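Local coordinates for protein tumor necrosis factor ligand superfamily member 13 (Mus musculus, PDB 1U5X) that acts as a homotrimeric cytokine of the tumor necrosis factor family, binding the receptors TACI and BCMA and influencing tumor cell growth, at residues 36-41 and 45-50; 53-58 and 113-118. All coordinates share one frame; numbering follows the deposited sequence.

Contact 1 (36-41 with 45-50) is a hairpin at the margin of one sheet of the TNF homology domain, while contact 2 (53-58 with 113-118) spans the domain core; their centres lie about 11 Å apart. Strand 114-119 joins them, running antiparallel to strand 44-47: Val45 O is 2.8 Å from Ile115 N and Val47 N is 2.9 Å from Asp113 O, both probable hydrogen bonds. The chain then leaves contact 1 to enter strand 51-61 in the opposing layer, where Tyr53 CE2 packs 3.8 Å from Leu38 CD1. Residues of contact 2's first segment also reach a neighbouring subunit, whereas no other chain touches contact 1.

Contact 1 (36-41 and 45-50); sequences RGLEAQ and VRVWDT
A tight antiparallel beta hairpin, strands 38-41 and 44-47, brings Glu39 and Arg46 together as a hydrogen-bonded pair. Glu39 N donates to Arg46 O (2.9 Å) and Arg46 N to Glu39 O (2.8 Å). Beyond the last bridge, Gly37 O accepts Trp48 N (2.8 Å) and, weakly, Asp49 N; glycine suits this position because its lack of a side chain lets Asp49 CB come within 4.0 Å of Gly37 CA. On the inner face Leu38 CD2 lies alongside Val47 CG2 (3.8 Å); Leu38 and Val45 pack on Phe137, and Val47 on Leu109 and Ile115. On the opposite face Glu39, Arg46 and Gln41 gather round the Trp48 indole. Extended Glu39 carries OE1 into the ring plane, at its edge, for a weak bond from Trp48 NE1 (3.4 Å); Gln41 NE2 makes a second weak bond to Glu39 OE1. Arg46 CB lies near the rim of one indole face. Bends at chi2 (-126°) and chi3 (47°) bring the Arg46 guanidinium near Trp48 CH2, 3.6 Å above its plane and offset toward its rim, while NH2 bonds to the carbonyl of Gly112. Gln41 OE1 rests against Arg46 CD (3.3 Å). Through strand 44-47 this two-stranded hairpin joins strand 114-119 at a sheet margin of the TNF-family jelly roll, apolar face toward the core.

Contact 2 (53-58 and 113-118); sequences YLLYSQ and DIITVK
Leu55 and Ile115 meet in the interior of the domain, with Leu55 CD2 4.0 Å from Ile115 CG2. The two side chains point in opposite senses and slide past one another. Leu55 has CG anti to its backbone nitrogen (chi1 -165°), which directs it toward the opposing layer, and chi2, at 29° far from a staggered value, turns CD2 onto Ile115 CG2, itself anti to the nitrogen of its own residue. Two residues further along each strand, Ser57 OG approaches Val117 CG1 at 4.1 Å, a van der Waals contact between a small hydroxyl and a methyl. No hydrogen bond links the segments: the CA atoms of Leu55 and Ile115 are 9.9 Å apart and those of Ser57 and Val117 8.2 Å, spacings of facing layers and not of adjacent strands. Branched aliphatic residues suit this interior because they fill it without needing polar partners, and serine, being small, fits where the layers draw closer; its buried hydroxyl is hydrogen-bonded to Gln70 NE2.

In the next shell, Phe137 packs on Leu55, Val47 on Ile115 and Val72 on Ser57, while backbone bonds from Leu55 to Gly105 and from Ser57 to Ser103 fix strand 51-61 beside strand 99-109, and strand 114-119 pairs with strands 44-47 and 71-75. Tyr56 and Gln58 turn the other way: Tyr56 OH bonds to His9 and to the backbone nitrogen of Val106 in a neighbouring subunit, and Gln58 OE1 bonds to Ser103 of that subunit. Thus Leu55 and Ser57 face the core while Tyr56 and Gln58 reach the trimer interface, as expected for an inner-sheet strand of the TNF-family jelly-roll sandwich.

Contact 1 (36-41 and 45-50)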
loop_
_atom_site.group_PDB
_atom_site.type_symbol
_atom_site.label_atom_id
_atom_site.label_comp_id
_atom_site.label_asym_id
_atom_site.label_seq_id
_atom_site.Cartn_x
_atom_site.Cartn_y
_atom_site.Cartn_z
ATOM N N ARG A 36 -21.246 9.991 -4.702
ATOM C CA ARG A 36 -21.278 10.427 -6.101
ATOM C C ARG A 36 -20.295 11.540 -6.501
ATOM O O ARG A 36 -20.493 12.229 -7.524
ATOM C CB ARG A 36 -22.694 10.859 -6.469
ATOM C CG ARG A 36 -23.254 11.933 -5.546
ATOM C CD ARG A 36 -24.737 11.886 -5.349
ATOM N NE ARG A 36 -25.121 12.599 -4.129
ATOM C CZ ARG A 36 -25.498 12.035 -2.980
ATOM N NH1 ARG A 36 -25.580 10.715 -2.838
ATOM N NH2 ARG A 36 -25.815 12.813 -1.953
ATOM N N GLY A 37 -19.253 11.711 -5.719
ATOM C CA GLY A 37 -18.305 12.793 -5.944
ATOM C C GLY A 37 -17.169 12.471 -6.897
ATOM O O GLY A 37 -16.335 13.342 -7.170
ATOM N N LEU A 38 -17.155 11.243 -7.425
ATOM C CA LEU A 38 -16.120 10.787 -8.346
ATOM C C LEU A 38 -16.711 10.052 -9.546
ATOM O O LEU A 38 -17.711 9.330 -9.414
ATOM C CB LEU A 38 -15.175 9.847 -7.611
ATOM C CG LEU A 38 -14.360 10.471 -6.485
ATOM C CD1 LEU A 38 -13.768 9.357 -5.693
ATOM C CD2 LEU A 38 -13.272 11.369 -7.007
ATOM N N GLU A 39 -16.125 10.236 -10.729
ATOM C CA GLU A 39 -16.609 9.508 -11.912
ATOM C C GLU A 39 -15.487 9.073 -12.847
ATOM O O GLU A 39 -14.816 9.925 -13.432
ATOM C CB GLU A 39 -17.562 10.368 -12.726
ATOM C CG GLU A 39 -18.356 9.611 -13.810
ATOM C CD GLU A 39 -19.185 10.522 -14.704
ATOM O OE1 GLU A 39 -19.117 11.742 -14.515
ATOM O OE2 GLU A 39 -19.885 10.019 -15.617
ATOM N N ALA A 40 -15.398 7.768 -13.100
ATOM C CA ALA A 40 -14.543 7.263 -14.177
ATOM C C ALA A 40 -15.137 7.619 -15.544
ATOM O O ALA A 40 -16.337 7.373 -15.822
ATOM C CB ALA A 40 -14.334 5.752 -14.048
ATOM N N GLN A 41 -14.312 8.240 -16.386
ATOM C CA GLN A 41 -14.663 8.542 -17.768
ATOM C C GLN A 41 -13.532 8.016 -18.637
ATOM O O GLN A 41 -12.591 8.753 -18.966
ATOM C CB GLN A 41 -14.832 10.051 -18.007
ATOM C CG GLN A 41 -15.874 10.724 -17.107
ATOM C CD GLN A 41 -16.237 12.130 -17.568
ATOM O OE1 GLN A 41 -15.404 12.840 -18.142
ATOM N NE2 GLN A 41 -17.482 12.535 -17.323
ATOM N N VAL A 45 -10.338 9.882 -14.320
ATOM C CA VAL A 45 -11.365 9.976 -13.283
ATOM C C VAL A 45 -11.611 11.461 -12.994
ATOM O O VAL A 45 -10.678 12.229 -12.793
ATOM C CB VAL A 45 -10.985 9.230 -11.993
ATOM C CG1 VAL A 45 -12.132 9.302 -11.023
ATOM C CG2 VAL A 45 -10.628 7.787 -12.284
ATOM N N ARG A 46 -12.868 11.874 -13.046
ATOM C CA ARG A 46 -13.221 13.250 -12.762
ATOM C C ARG A 46 -13.580 13.359 -11.297
ATOM O O ARG A 46 -14.226 12.472 -10.738
ATOM C CB ARG A 46 -14.377 13.698 -13.628
ATOM C CG ARG A 46 -13.988 13.667 -15.121
ATOM C CD ARG A 46 -14.183 14.884 -15.886
ATOM N NE ARG A 46 -13.721 16.148 -15.310
ATOM C CZ ARG A 46 -14.025 17.326 -15.865
ATOM N NH1 ARG A 46 -14.733 17.346 -16.978
ATOM N NH2 ARG A 46 -13.610 18.484 -15.345
ATOM N N VAL A 47 -13.177 14.464 -10.677
ATOM C CA VAL A 47 -13.528 14.745 -9.288
ATOM C C VAL A 47 -14.571 15.835 -9.300
ATOM O O VAL A 47 -14.341 16.918 -9.831
ATOM C CB VAL A 47 -12.303 15.223 -8.478
ATOM C CG1 VAL A 47 -12.705 15.595 -7.052
ATOM C CG2 VAL A 47 -11.224 14.172 -8.451
ATOM N N TRP A 48 -15.738 15.546 -8.756
ATOM C CA TRP A 48 -16.766 16.567 -8.632
ATOM C C TRP A 48 -16.772 17.262 -7.274
ATOM O O TRP A 48 -17.208 18.414 -7.181
ATOM C CB TRP A 48 -18.150 16.000 -8.957
ATOM C CG TRP A 48 -18.221 15.338 -10.322
ATOM C CD1 TRP A 48 -18.639 14.062 -10.590
ATOM C CD2 TRP A 48 -17.852 15.906 -11.591
ATOM N NE1 TRP A 48 -18.555 13.805 -11.936
ATOM C CE2 TRP A 48 -18.079 14.914 -12.579
ATOM C CE3 TRP A 48 -17.325 17.127 -11.989
ATOM C CZ2 TRP A 48 -17.805 15.120 -13.931
ATOM C CZ3 TRP A 48 -17.086 17.344 -13.349
ATOM C CH2 TRP A 48 -17.306 16.335 -14.290
ATOM N N ASP A 49 -16.305 16.580 -6.241
ATOM C CA ASP A 49 -16.404 17.063 -4.877
ATOM C C ASP A 49 -15.042 17.362 -4.285
ATOM O O ASP A 49 -14.209 16.474 -4.145
ATOM C CB ASP A 49 -17.110 16.027 -3.995
ATOM C CG ASP A 49 -17.350 16.528 -2.558
ATOM O OD1 ASP A 49 -17.033 17.702 -2.237
ATOM O OD2 ASP A 49 -17.867 15.822 -1.672
ATOM N N THR A 50 -14.836 18.616 -3.895
ATOM C CA THR A 50 -13.602 18.954 -3.223
ATOM C C THR A 50 -13.493 18.160 -1.939
ATOM O O THR A 50 -14.459 18.058 -1.196
ATOM C CB THR A 50 -13.591 20.414 -2.892
ATOM O OG1 THR A 50 -13.563 21.177 -4.101
ATOM C CG2 THR A 50 -12.301 20.799 -2.150
#

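Contact 2 (53-58 and 113-118)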
loop_
_atom_site.group_PDB
_atom_site.type_symbol
_atom_site.label_atom_id
_atom_site.label_comp_id
_atom_site.label_asym_id
_atom_site.label_seq_id
_atom_site.Cartn_x
_atom_site.Cartn_y
_atom_site.Cartn_z
ATOM N N TYR A 53 -8.741 12.723 -0.042
ATOM C CA TYR A 53 -8.973 11.357 -0.464
ATOM C C TYR A 53 -7.746 10.538 -0.310
ATOM O O TYR A 53 -6.655 10.989 -0.613
ATOM C CB TYR A 53 -9.296 11.335 -1.963
ATOM C CG TYR A 53 -10.593 11.988 -2.335
ATOM C CD1 TYR A 53 -10.675 13.364 -2.554
ATOM C CD2 TYR A 53 -11.740 11.219 -2.536
ATOM C CE1 TYR A 53 -11.873 13.967 -2.939
ATOM C CE2 TYR A 53 -12.955 11.823 -2.923
ATOM C CZ TYR A 53 -13.013 13.183 -3.109
ATOM O OH TYR A 53 -14.195 13.741 -3.503
ATOM N N LEU A 54 -7.935 9.312 0.149
ATOM C CA LEU A 54 -6.967 8.255 -0.053
ATOM C C LEU A 54 -7.114 7.762 -1.480
ATOM O O LEU A 54 -8.230 7.412 -1.914
ATOM C CB LEU A 54 -7.275 7.121 0.913
ATOM C CG LEU A 54 -6.392 5.875 0.783
ATOM C CD1 LEU A 54 -4.934 6.193 1.103
ATOM C CD2 LEU A 54 -6.939 4.748 1.709
ATOM N N LEU A 55 -5.996 7.772 -2.224
ATOM C CA LEU A 55 -5.936 7.317 -3.595
ATOM C C LEU A 55 -4.927 6.196 -3.623
ATOM O O LEU A 55 -3.820 6.350 -3.158
ATOM C CB LEU A 55 -5.450 8.471 -4.494
ATOM C CG LEU A 55 -5.569 8.480 -6.003
ATOM C CD1 LEU A 55 -6.722 7.705 -6.552
ATOM C CD2 LEU A 55 -5.617 9.947 -6.468
ATOM N N TYR A 56 -5.309 5.063 -4.191
ATOM C CA TYR A 56 -4.398 3.919 -4.294
ATOM C C TYR A 56 -4.411 3.414 -5.728
ATOM O O TYR A 56 -5.422 3.509 -6.426
ATOM C CB TYR A 56 -4.756 2.804 -3.305
ATOM C CG TYR A 56 -6.146 2.205 -3.428
ATOM C CD1 TYR A 56 -6.404 1.172 -4.290
ATOM C CD2 TYR A 56 -7.184 2.701 -2.639
ATOM C CE1 TYR A 56 -7.696 0.611 -4.377
ATOM C CE2 TYR A 56 -8.464 2.198 -2.712
ATOM C CZ TYR A 56 -8.710 1.123 -3.571
ATOM O OH TYR A 56 -9.993 0.640 -3.627
ATOM N N SER A 57 -3.276 2.863 -6.156
ATOM C CA SER A 57 -3.063 2.411 -7.516
ATOM C C SER A 57 -2.157 1.203 -7.488
ATOM O O SER A 57 -1.095 1.232 -6.883
ATOM C CB SER A 57 -2.394 3.500 -8.336
ATOM O OG SER A 57 -1.889 2.990 -9.563
ATOM N N GLN A 58 -2.575 0.135 -8.152
ATOM C CA GLN A 58 -1.701 -0.984 -8.422
ATOM C C GLN A 58 -1.720 -1.265 -9.901
ATOM O O GLN A 58 -2.779 -1.213 -10.561
ATOM C CB GLN A 58 -2.098 -2.269 -7.691
ATOM C CG GLN A 58 -1.071 -3.431 -7.864
ATOM C CD GLN A 58 -1.356 -4.597 -6.928
ATOM O OE1 GLN A 58 -1.113 -4.472 -5.702
ATOM N NE2 GLN A 58 -1.785 -5.730 -7.478
ATOM N N ASP A 113 -11.145 18.629 -10.907
ATOM C CA ASP A 113 -9.874 17.919 -11.114
ATOM C C ASP A 113 -10.071 16.701 -12.011
ATOM O O ASP A 113 -11.150 16.086 -11.994
ATOM C CB ASP A 113 -9.284 17.444 -9.787
ATOM C CG ASP A 113 -8.517 18.516 -9.049
ATOM O OD1 ASP A 113 -8.400 19.664 -9.530
ATOM O OD2 ASP A 113 -7.975 18.266 -7.953
ATOM N N ILE A 114 -9.046 16.405 -12.821
ATOM C CA ILE A 114 -8.941 15.167 -13.600
ATOM C C ILE A 114 -7.766 14.341 -13.048
ATOM O O ILE A 114 -6.665 14.858 -12.955
ATOM C CB ILE A 114 -8.696 15.497 -15.082
ATOM C CG1 ILE A 114 -9.879 16.260 -15.679
ATOM C CG2 ILE A 114 -8.500 14.217 -15.885
ATOM C CD1 ILE A 114 -9.572 16.845 -17.035
ATOM N N ILE A 115 -8.016 13.095 -12.647
ATOM C CA ILE A 115 -6.992 12.166 -12.189
ATOM C C ILE A 115 -6.562 11.237 -13.328
ATOM O O ILE A 115 -7.413 10.638 -13.986
ATOM C CB ILE A 115 -7.529 11.334 -10.992
ATOM C CG1 ILE A 115 -8.141 12.247 -9.923
ATOM C CG2 ILE A 115 -6.424 10.418 -10.400
ATOM C CD1 ILE A 115 -7.216 13.309 -9.402
ATOM N N THR A 116 -5.249 11.145 -13.564
ATOM C CA THR A 116 -4.671 10.321 -14.618
ATOM C C THR A 116 -3.778 9.246 -14.018
ATOM O O THR A 116 -3.130 9.487 -12.991
ATOM C CB THR A 116 -3.837 11.148 -15.601
ATOM O OG1 THR A 116 -2.873 11.964 -14.905
ATOM C CG2 THR A 116 -4.676 12.150 -16.396
ATOM N N VAL A 117 -3.763 8.066 -14.631
ATOM C CA VAL A 117 -2.782 7.016 -14.286
ATOM C C VAL A 117 -2.071 6.668 -15.577
ATOM O O VAL A 117 -2.704 6.181 -16.516
ATOM C CB VAL A 117 -3.450 5.770 -13.644
ATOM C CG1 VAL A 117 -2.414 4.713 -13.283
ATOM C CG2 VAL A 117 -4.209 6.142 -12.408
ATOM N N LYS A 118 -0.781 7.002 -15.669
ATOM C CA LYS A 118 -0.014 6.807 -16.902
ATOM C C LYS A 118 1.204 5.938 -16.638
ATOM O O LYS A 118 1.855 6.063 -15.582
ATOM C CB LYS A 118 0.442 8.159 -17.503
ATOM C CG LYS A 118 -0.712 9.051 -17.928
ATOM C CD LYS A 118 -0.235 10.387 -18.531
ATOM C CE LYS A 118 -1.318 11.019 -19.376
ATOM N NZ LYS A 118 -0.871 12.286 -19.993
#